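Obg-like ATPase 1 (Schizosaccharomyces pombe, PDB 1NI3) hydrolyses ATP, and GTP less efficiently, with magnesium as cofactor, and holds back the G2/M transition of the cell cycle. Local coordinates at residues Glu190-Tyr193 against Gln194-Glu198; Thr199-Pro202 against Ile203-Asp207. All coordinates share one frame; numbering follows the deposited sequence.

Contact 1: Glu190-Tyr193 against Gln194-Glu198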
ATOM      1  N   GLU A 190       7.981   8.042  25.449  1.00 59.15           N
ATOM      2  CA  GLU A 190       7.041   8.754  26.297  1.00 60.84           C
ATOM      3  C   GLU A 190       6.127   9.622  25.435  1.00 59.15           C
ATOM      4  O   GLU A 190       4.907   9.614  25.606  1.00 58.69           O
ATOM      5  CB  GLU A 190       7.804   9.633  27.284  1.00 66.87           C
ATOM      6  CG  GLU A 190       7.076   9.905  28.595  1.00 75.86           C
ATOM      7  CD  GLU A 190       6.866   8.643  29.404  1.00 81.38           C
ATOM      8  OE1 GLU A 190       5.752   8.069  29.341  1.00 84.53           O
ATOM      9  OE2 GLU A 190       7.820   8.218  30.096  1.00 83.83           O
ATOM     10  N   LYS A 191       6.726  10.376  24.516  1.00 58.06           N
ATOM     11  CA  LYS A 191       5.967  11.238  23.612  1.00 55.31           C
ATOM     12  C   LYS A 191       5.055  10.393  22.732  1.00 53.01           C
ATOM     13  O   LYS A 191       3.915  10.767  22.479  1.00 51.00           O
ATOM     14  CB  LYS A 191       6.915  12.051  22.719  1.00 57.54           C
ATOM     15  CG  LYS A 191       7.632  13.207  23.407  1.00 59.10           C
ATOM     16  CD  LYS A 191       8.587  13.923  22.437  1.00 60.88           C
ATOM     17  CE  LYS A 191       7.873  14.434  21.188  1.00 59.96           C
ATOM     18  NZ  LYS A 191       8.835  14.939  20.169  1.00 58.27           N
ATOM     19  N   VAL A 192       5.573   9.261  22.256  1.00 50.87           N
ATOM     20  CA  VAL A 192       4.797   8.352  21.408  1.00 48.06           C
ATOM     21  C   VAL A 192       3.518   7.975  22.152  1.00 50.16           C
ATOM     22  O   VAL A 192       2.436   7.935  21.559  1.00 51.21           O
ATOM     23  CB  VAL A 192       5.576   7.068  21.103  1.00 44.30           C
ATOM     24  CG1 VAL A 192       4.693   6.093  20.364  1.00 40.99           C
ATOM     25  CG2 VAL A 192       6.801   7.407  20.280  1.00 43.48           C
ATOM     26  N   TYR A 193       3.652   7.690  23.446  1.00 50.52           N
ATOM     27  CA  TYR A 193       2.515   7.324  24.272  1.00 52.01           C
ATOM     28  C   TYR A 193       1.641   8.559  24.398  1.00 54.23           C
ATOM     29  O   TYR A 193       0.452   8.534  24.075  1.00 56.60           O
ATOM     30  CB  TYR A 193       2.984   6.891  25.653  1.00 53.29           C
ATOM     31  CG  TYR A 193       1.883   6.275  26.480  1.00 57.55           C
ATOM     32  CD1 TYR A 193       1.550   4.927  26.346  1.00 57.14           C
ATOM     33  CD2 TYR A 193       1.155   7.047  27.379  1.00 59.34           C
ATOM     34  CE1 TYR A 193       0.519   4.361  27.097  1.00 58.23           C
ATOM     35  CE2 TYR A 193       0.123   6.502  28.132  1.00 59.68           C
ATOM     36  CZ  TYR A 193      -0.191   5.159  27.988  1.00 59.63           C
ATOM     37  OH  TYR A 193      -1.209   4.624  28.742  1.00 59.64           O
ATOM     38  N   GLN A 194       2.247   9.638  24.882  1.00 56.33           N
ATOM     39  CA  GLN A 194       1.574  10.924  25.033  1.00 59.54           C
ATOM     40  C   GLN A 194       0.649  11.160  23.841  1.00 58.91           C
ATOM     41  O   GLN A 194      -0.528  11.460  24.011  1.00 58.97           O
ATOM     42  CB  GLN A 194       2.624  12.039  25.078  1.00 66.99           C
ATOM     43  CG  GLN A 194       2.956  12.583  26.461  1.00 75.15           C
ATOM     44  CD  GLN A 194       2.040  13.730  26.855  1.00 80.76           C
ATOM     45  OE1 GLN A 194       2.019  14.776  26.198  1.00 82.95           O
ATOM     46  NE2 GLN A 194       1.279  13.542  27.928  1.00 83.83           N
ATOM     47  N   TYR A 195       1.200  11.023  22.636  1.00 57.68           N
ATOM     48  CA  TYR A 195       0.447  11.238  21.401  1.00 55.35           C
ATOM     49  C   TYR A 195      -0.725  10.274  21.315  1.00 54.69           C
ATOM     50  O   TYR A 195      -1.879  10.691  21.264  1.00 54.58           O
ATOM     51  CB  TYR A 195       1.359  11.043  20.170  1.00 54.39           C
ATOM     52  CG  TYR A 195       0.893  11.739  18.896  1.00 53.91           C
ATOM     53  CD1 TYR A 195       1.320  13.033  18.589  1.00 53.24           C
ATOM     54  CD2 TYR A 195       0.008  11.112  18.007  1.00 53.94           C
ATOM     55  CE1 TYR A 195       0.875  13.691  17.433  1.00 52.43           C
ATOM     56  CE2 TYR A 195      -0.438  11.762  16.845  1.00 52.88           C
ATOM     57  CZ  TYR A 195      -0.003  13.050  16.571  1.00 52.51           C
ATOM     58  OH  TYR A 195      -0.464  13.711  15.450  1.00 51.05           O
ATOM     59  N   LEU A 196      -0.417   8.982  21.304  1.00 55.28           N
ATOM     60  CA  LEU A 196      -1.431   7.939  21.201  1.00 55.52           C
ATOM     61  C   LEU A 196      -2.569   8.110  22.194  1.00 56.53           C
ATOM     62  O   LEU A 196      -3.710   7.728  21.922  1.00 57.11           O
ATOM     63  CB  LEU A 196      -0.794   6.572  21.415  1.00 54.46           C
ATOM     64  CG  LEU A 196       0.220   6.201  20.341  1.00 54.95           C
ATOM     65  CD1 LEU A 196       0.883   4.894  20.714  1.00 56.62           C
ATOM     66  CD2 LEU A 196      -0.474   6.095  18.989  1.00 52.43           C
ATOM     67  N   THR A 197      -2.265   8.696  23.342  1.00 56.84           N
ATOM     68  CA  THR A 197      -3.274   8.882  24.358  1.00 57.49           C
ATOM     69  C   THR A 197      -3.841  10.298  24.454  1.00 59.10           C
ATOM     70  O   THR A 197      -5.055  10.485  24.389  1.00 60.07           O
ATOM     71  CB  THR A 197      -2.716   8.440  25.706  1.00 55.21           C
ATOM     72  OG1 THR A 197      -1.410   9.001  25.899  1.00 54.76           O
ATOM     73  CG2 THR A 197      -2.607   6.933  25.741  1.00 57.32           C
ATOM     74  N   GLU A 198      -2.969  11.286  24.617  1.00 59.64           N
ATOM     75  CA  GLU A 198      -3.404  12.672  24.716  1.00 60.33           C
ATOM     76  C   GLU A 198      -3.982  13.141  23.387  1.00 59.15           C
ATOM     77  O   GLU A 198      -5.198  13.265  23.228  1.00 60.25           O
ATOM     78  CB  GLU A 198      -2.226  13.574  25.087  1.00 65.16           C
ATOM     79  CG  GLU A 198      -2.365  14.296  26.428  1.00 67.64           C
ATOM     80  CD  GLU A 198      -2.305  13.345  27.594  1.00 70.35           C
ATOM     81  OE1 GLU A 198      -1.310  12.593  27.701  1.00 72.36           O
ATOM     82  OE2 GLU A 198      -3.238  13.362  28.424  1.00 71.61           O
TER
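Backbone amides of Gln194, Tyr195, Leu196 and Thr197 reach back one turn to the carbonyls of Glu190, Lys191, Val192 and Tyr193, the i to i+4 ladder of an alpha helix, with a wider, pi-type turn overlapping its end at 195-198. The first rung, Gln194 N to Glu190 O at 2.8 Å, is nearly straight, 174° at the hydrogen. At the last, Tyr193 O takes two donors from the same residue: Thr197 N at 2.8 Å and the hydroxyl, Thr197 OG1, at 2.6 Å. The amide comes in almost along the line of the C=O bond, whereas the hydroxyl sits above the carbonyl plane. With chi1 at 47° Thr197 OG1 stands between its own backbone N and carbonyl carbon, within reach of Tyr193 O, while the methyl lies over the Tyr193 ring. That methyl, CG2, makes a CH-pi contact over one face of the phenol, 4.0 Å from the ring centroid and displaced toward the rim. With an alanine in place of Tyr193 the Thr197 methyl is likely to lose the aromatic face it rests on, and a gap would probably open toward Val159 and Glu160 of helix 140-168. Further round the helix, Val192 and Leu196 point the same way, CG1 of Val192 meeting CD1 of Leu196 at 4.0 Å. Thr197 is thus gripped through both branches, its hydroxyl spent on a main-chain carbonyl and its methyl on a ring, which probably restrains rotation about its CA-CB bond.

Contact 2: Thr199-Pro202 against Ile203-Asp207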
ATOM      1  N   THR A 199      -3.098  13.394  22.431  1.00 56.43           N
ATOM      2  CA  THR A 199      -3.501  13.861  21.118  1.00 53.43           C
ATOM      3  C   THR A 199      -4.589  12.978  20.522  1.00 51.10           C
ATOM      4  O   THR A 199      -5.404  13.448  19.729  1.00 50.92           O
ATOM      5  CB  THR A 199      -2.292  13.885  20.181  1.00 56.42           C
ATOM      6  OG1 THR A 199      -1.126  14.263  20.924  1.00 58.15           O
ATOM      7  CG2 THR A 199      -2.507  14.880  19.067  1.00 57.04           C
ATOM      8  N   LYS A 200      -4.592  11.703  20.910  1.00 50.10           N
ATOM      9  CA  LYS A 200      -5.575  10.732  20.435  1.00 49.41           C
ATOM     10  C   LYS A 200      -5.665  10.593  18.916  1.00 49.96           C
ATOM     11  O   LYS A 200      -6.762  10.477  18.357  1.00 47.59           O
ATOM     12  CB  LYS A 200      -6.958  11.067  20.997  1.00 49.93           C
ATOM     13  CG  LYS A 200      -7.128  10.742  22.463  1.00 52.61           C
ATOM     14  CD  LYS A 200      -8.595  10.732  22.863  1.00 55.99           C
ATOM     15  CE  LYS A 200      -8.787  10.026  24.195  1.00 55.98           C
ATOM     16  NZ  LYS A 200      -8.174   8.667  24.127  1.00 58.09           N
ATOM     17  N   GLN A 201      -4.506  10.603  18.256  1.00 51.81           N
ATOM     18  CA  GLN A 201      -4.419  10.460  16.795  1.00 53.05           C
ATOM     19  C   GLN A 201      -3.364   9.431  16.368  1.00 51.23           C
ATOM     20  O   GLN A 201      -2.353   9.249  17.047  1.00 53.02           O
ATOM     21  CB  GLN A 201      -4.085  11.801  16.136  1.00 55.03           C
ATOM     22  CG  GLN A 201      -5.275  12.718  15.959  1.00 62.83           C
ATOM     23  CD  GLN A 201      -5.125  13.641  14.756  1.00 67.48           C
ATOM     24  OE1 GLN A 201      -5.016  13.180  13.616  1.00 69.27           O
ATOM     25  NE2 GLN A 201      -5.127  14.946  15.005  1.00 70.25           N
ATOM     26  N   PRO A 202      -3.590   8.747  15.233  1.00 48.17           N
ATOM     27  CA  PRO A 202      -2.628   7.750  14.762  1.00 46.97           C
ATOM     28  C   PRO A 202      -1.222   8.318  14.660  1.00 47.03           C
ATOM     29  O   PRO A 202      -1.013   9.413  14.140  1.00 49.59           O
ATOM     30  CB  PRO A 202      -3.210   7.303  13.422  1.00 44.37           C
ATOM     31  CG  PRO A 202      -4.129   8.410  13.034  1.00 46.85           C
ATOM     32  CD  PRO A 202      -4.745   8.826  14.328  1.00 46.45           C
ATOM     33  N   ILE A 203      -0.262   7.557  15.177  1.00 47.12           N
ATOM     34  CA  ILE A 203       1.144   7.959  15.206  1.00 47.46           C
ATOM     35  C   ILE A 203       1.684   8.427  13.845  1.00 48.26           C
ATOM     36  O   ILE A 203       2.551   9.309  13.776  1.00 44.69           O
ATOM     37  CB  ILE A 203       2.036   6.796  15.748  1.00 45.68           C
ATOM     38  CG1 ILE A 203       3.224   7.368  16.510  1.00 46.25           C
ATOM     39  CG2 ILE A 203       2.504   5.901  14.614  1.00 47.83           C
ATOM     40  CD1 ILE A 203       2.836   8.040  17.825  1.00 46.44           C
ATOM     41  N   ARG A 204       1.163   7.856  12.762  1.00 47.90           N
ATOM     42  CA  ARG A 204       1.632   8.236  11.442  1.00 46.64           C
ATOM     43  C   ARG A 204       1.318   9.699  11.141  1.00 47.19           C
ATOM     44  O   ARG A 204       1.800  10.252  10.150  1.00 46.87           O
ATOM     45  CB  ARG A 204       0.990   7.353  10.386  1.00 46.32           C
ATOM     46  CG  ARG A 204      -0.481   7.576  10.171  1.00 45.37           C
ATOM     47  CD  ARG A 204      -0.890   6.879   8.897  1.00 50.03           C
ATOM     48  NE  ARG A 204      -2.298   7.070   8.593  1.00 53.95           N
ATOM     49  CZ  ARG A 204      -3.274   6.344   9.119  1.00 56.27           C
ATOM     50  NH1 ARG A 204      -2.993   5.368   9.976  1.00 60.18           N
ATOM     51  NH2 ARG A 204      -4.534   6.595   8.792  1.00 57.92           N
ATOM     52  N   LYS A 205       0.522  10.326  12.001  1.00 46.18           N
ATOM     53  CA  LYS A 205       0.134  11.717  11.802  1.00 47.14           C
ATOM     54  C   LYS A 205       0.934  12.737  12.603  1.00 47.04           C
ATOM     55  O   LYS A 205       0.829  13.942  12.364  1.00 48.12           O
ATOM     56  CB  LYS A 205      -1.355  11.884  12.109  1.00 48.45           C
ATOM     57  CG  LYS A 205      -2.257  10.971  11.295  1.00 52.04           C
ATOM     58  CD  LYS A 205      -2.195  11.291   9.808  1.00 58.11           C
ATOM     59  CE  LYS A 205      -3.146  10.411   9.001  1.00 59.69           C
ATOM     60  NZ  LYS A 205      -2.998  10.631   7.536  1.00 59.68           N
ATOM     61  N   GLY A 206       1.729  12.259  13.549  1.00 47.63           N
ATOM     62  CA  GLY A 206       2.513  13.171  14.354  1.00 46.20           C
ATOM     63  C   GLY A 206       3.600  13.815  13.530  1.00 47.56           C
ATOM     64  O   GLY A 206       3.827  13.448  12.378  1.00 47.84           O
ATOM     65  N   ASP A 207       4.267  14.794  14.128  1.00 51.14           N
ATOM     66  CA  ASP A 207       5.360  15.508  13.489  1.00 52.04           C
ATOM     67  C   ASP A 207       6.614  15.048  14.217  1.00 52.51           C
ATOM     68  O   ASP A 207       7.028  15.655  15.204  1.00 54.41           O
ATOM     69  CB  ASP A 207       5.164  17.019  13.654  1.00 53.36           C
ATOM     70  CG  ASP A 207       6.316  17.824  13.086  1.00 58.11           C
ATOM     71  OD1 ASP A 207       6.807  17.471  11.987  1.00 58.08           O
ATOM     72  OD2 ASP A 207       6.728  18.820  13.724  1.00 61.79           O
TER
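A short 3-10 turn, 203-205, follows Pro202 in the loop between helices 179-199 and 210-217, and Pro202 packs its ring against the side chain of Lys205. Pro202 CG lies 3.6 Å from Lys205 CG, the two side chains crossing at a slant. The lysine chain bends about CB-CG (chi2 -65°), the bond leading to the touching carbon, and its ammonium end goes to Asp260 and the carbonyl of Pro258. Pro202 O accepts a hydrogen bond from Lys205 N at 2.8 Å, the i to i+3 spacing of a 3-10 turn, though the position of this amide is less certain in the model; Gly206 N to Ile203 O, 3.1 Å, continues it. The chain leaves helix 179-199 at Lys200, with positive phi (55°), and reaches Pro202 through Gln201. Pro202 also meets Arg204: its CB stands over one face of the guanidinium, 4.0 Å from Arg204 NH1. Gln201 adds a looser touch, with its amide oxygen OE1 4.2 Å from Lys205 CB and the two side chains crossing at about a right angle. The CB of Ile203 points away from 199-202, and its side chain packs on Val192 and Leu196 of helix 179-199 and on Thr223 and Ala224.

Contact 1 comes first along the chain and contact 2 follows directly, their centres about 8 Å apart. Helix 179-199 carries all of contact 1, and contact 2 is the loop that takes the chain from that helix toward helix 210-217; both belong to the OBG-type G region and lie away from the predicted ATP site and its probable magnesium ligand. Tyr195 joins them: its carbonyl O probably accepts a hydrogen bond from Lys200 N at 2.9 Å, and its ring lies against the returning loop, with Tyr195 OH 3.2 Å from Gly206 CA. The loop thus folds back on the helix it has just left, a route that leads the chain away from the pair of helices 140-168 and 179-199.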